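PDB 2BV1: regulator of G-protein signaling 1 from Homo sapiens, which binds G protein alpha subunits and speeds their GTP hydrolysis through its RGS domain, driving them into the inactive GDP-bound form and damping receptor signalling. Local coordinates for residues N37-G40 and S41-S45. Numbering follows the deposited sequence.
Sequences NVFG and SFLKS
L43 lies over one face of the F39 ring, one helical turn further along: its CG sits 4.1 Å from the ring centroid in a CH-pi contact only 12° off the ring normal. Its two methyls spread across that face, CD2 coming within 3.7 Å of F39 CE1 while CD1 lies 3.8 Å from F39 CE2. F39 is turned for this by its first torsion, which sets CG trans to the backbone N (chi1 -176°), and a branched leucine offers a tip broad enough to cover the flat ring. Cutting the L43 side chain back to an alanine removes CG and both methyls, which would probably leave this face of F39 without its cover and open a gap beside the ring. F42 adds a looser apolar touch, its CD2 4.4 Å from F39 CD1.

Main-chain bonds of the alpha-helical i to i+4 kind fix the spacing, among them L43 N to F39 O at 2.9 Å. Where the helix surface is exposed, S41 folds its hydroxyl back onto the preceding turn: OG donates to N37 O at 2.7 Å, and S41 N binds the same oxygen from the opposite face of the carbonyl plane. A small hydroxyl side chain suits this place because it bonds to its own helix. S45 does likewise, OG donating to F42 O.

Over residues 37-45 this RGS-domain helix is therefore amphipathic, with F39, F42 and L43 buried and N37, S41, K44 and S45 exposed. Its aromatic side meets helix 112-131, where the rings of F130 and F39 meet edge-to-face and F130 also meets the F42 ring; helix 26-31 adds L26, L29 and L30 around F39, and I135 of helix 134-142 touches V38 and F42.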
ATOM      1  N   ASN A  37      -3.109  -9.508  -1.619  1.00 35.65           N
ATOM      2  CA  ASN A  37      -2.090 -10.510  -1.655  1.00 35.67           C
ATOM      3  C   ASN A  37      -1.539 -10.728  -3.079  1.00 35.89           C
ATOM      4  O   ASN A  37      -0.347 -10.931  -3.253  1.00 36.34           O
ATOM      5  CB  ASN A  37      -2.622 -11.894  -1.082  1.00 34.25           C
ATOM      6  CG  ASN A  37      -2.916 -11.886   0.444  1.00 37.51           C
ATOM      7  OD1 ASN A  37      -3.704 -12.731   0.966  1.00 34.66           O
ATOM      8  ND2 ASN A  37      -2.255 -11.003   1.161  1.00 32.65           N
ATOM      9  N   VAL A  38      -2.418 -10.795  -4.072  1.00 35.55           N
ATOM     10  CA  VAL A  38      -1.981 -11.026  -5.466  1.00 35.36           C
ATOM     11  C   VAL A  38      -1.267  -9.755  -6.038  1.00 34.42           C
ATOM     12  O   VAL A  38      -0.218  -9.822  -6.646  1.00 34.65           O
ATOM     13  CB  VAL A  38      -3.196 -11.472  -6.346  1.00 35.30           C
ATOM     14  CG1 VAL A  38      -2.779 -11.678  -7.812  1.00 37.56           C
ATOM     15  CG2 VAL A  38      -3.797 -12.822  -5.866  1.00 34.70           C
ATOM     16  N   PHE A  39      -1.832  -8.597  -5.774  1.00 35.84           N
ATOM     17  CA  PHE A  39      -1.175  -7.328  -6.166  1.00 36.59           C
ATOM     18  C   PHE A  39       0.193  -7.173  -5.482  1.00 36.53           C
ATOM     19  O   PHE A  39       1.211  -6.906  -6.132  1.00 36.18           O
ATOM     20  CB  PHE A  39      -2.115  -6.185  -5.857  1.00 35.95           C
ATOM     21  CG  PHE A  39      -1.613  -4.838  -6.287  1.00 38.19           C
ATOM     22  CD1 PHE A  39      -1.092  -4.624  -7.555  1.00 37.81           C
ATOM     23  CD2 PHE A  39      -1.663  -3.770  -5.418  1.00 39.10           C
ATOM     24  CE1 PHE A  39      -0.689  -3.327  -7.953  1.00 39.21           C
ATOM     25  CE2 PHE A  39      -1.188  -2.489  -5.826  1.00 38.51           C
ATOM     26  CZ  PHE A  39      -0.724  -2.299  -7.076  1.00 35.31           C
ATOM     27  N   GLY A  40       0.201  -7.404  -4.171  1.00 38.12           N
ATOM     28  CA  GLY A  40       1.422  -7.522  -3.418  1.00 37.34           C
ATOM     29  C   GLY A  40       2.483  -8.386  -4.048  1.00 38.55           C
ATOM     30  O   GLY A  40       3.661  -7.997  -4.083  1.00 36.61           O
ATOM     31  N   SER A  41       2.089  -9.601  -4.492  1.00 38.98           N
ATOM     32  CA  SER A  41       3.026 -10.516  -5.094  1.00 39.09           C
ATOM     33  C   SER A  41       3.615  -9.931  -6.386  1.00 37.86           C
ATOM     34  O   SER A  41       4.797 -10.048  -6.646  1.00 36.90           O
ATOM     35  CB  SER A  41       2.348 -11.865  -5.397  1.00 40.27           C
ATOM     36  OG  SER A  41       1.760 -12.407  -4.206  1.00 45.96           O
ATOM     37  N   PHE A  42       2.770  -9.320  -7.197  1.00 37.60           N
ATOM     38  CA  PHE A  42       3.225  -8.627  -8.446  1.00 38.20           C
ATOM     39  C   PHE A  42       4.195  -7.459  -8.164  1.00 37.23           C
ATOM     40  O   PHE A  42       5.214  -7.335  -8.802  1.00 37.95           O
ATOM     41  CB  PHE A  42       1.995  -8.144  -9.278  1.00 37.33           C
ATOM     42  CG  PHE A  42       2.347  -7.175 -10.380  1.00 38.03           C
ATOM     43  CD1 PHE A  42       2.747  -7.633 -11.622  1.00 40.03           C
ATOM     44  CD2 PHE A  42       2.236  -5.793 -10.183  1.00 40.22           C
ATOM     45  CE1 PHE A  42       3.054  -6.746 -12.648  1.00 40.51           C
ATOM     46  CE2 PHE A  42       2.544  -4.910 -11.198  1.00 39.44           C
ATOM     47  CZ  PHE A  42       2.937  -5.384 -12.427  1.00 38.25           C
ATOM     48  N   LEU A  43       3.896  -6.652  -7.155  1.00 38.08           N
ATOM     49  CA  LEU A  43       4.788  -5.556  -6.745  1.00 38.33           C
ATOM     50  C   LEU A  43       6.133  -6.099  -6.275  1.00 38.95           C
ATOM     51  O   LEU A  43       7.197  -5.577  -6.646  1.00 39.02           O
ATOM     52  CB  LEU A  43       4.129  -4.687  -5.669  1.00 38.19           C
ATOM     53  CG  LEU A  43       2.820  -3.930  -6.004  1.00 37.94           C
ATOM     54  CD1 LEU A  43       2.456  -3.068  -4.863  1.00 39.20           C
ATOM     55  CD2 LEU A  43       2.935  -3.079  -7.298  1.00 42.47           C
ATOM     56  N   LYS A  44       6.099  -7.192  -5.499  1.00 40.85           N
ATOM     57  CA  LYS A  44       7.306  -7.836  -5.036  1.00 41.75           C
ATOM     58  C   LYS A  44       8.124  -8.323  -6.234  1.00 41.29           C
ATOM     59  O   LYS A  44       9.309  -8.046  -6.307  1.00 42.43           O
ATOM     60  CB  LYS A  44       6.995  -8.976  -4.025  1.00 42.28           C
ATOM     61  CG  LYS A  44       7.946  -9.003  -2.840  1.00 45.27           C
ATOM     62  CD  LYS A  44       7.551  -9.951  -1.671  1.00 45.46           C
ATOM     63  CE  LYS A  44       8.702 -10.094  -0.667  1.00 47.96           C
ATOM     64  NZ  LYS A  44       8.775  -8.965   0.343  1.00 52.91           N
ATOM     65  N   SER A  45       7.501  -8.977  -7.207  1.00 41.74           N
ATOM     66  CA  SER A  45       8.234  -9.345  -8.436  1.00 42.98           C
ATOM     67  C   SER A  45       8.846  -8.156  -9.206  1.00 43.34           C
ATOM     68  O   SER A  45       9.782  -8.357  -9.985  1.00 43.31           O
ATOM     69  CB  SER A  45       7.387 -10.220  -9.397  1.00 42.43           C
ATOM     70  OG  SER A  45       6.227  -9.572  -9.928  1.00 41.15           O
TER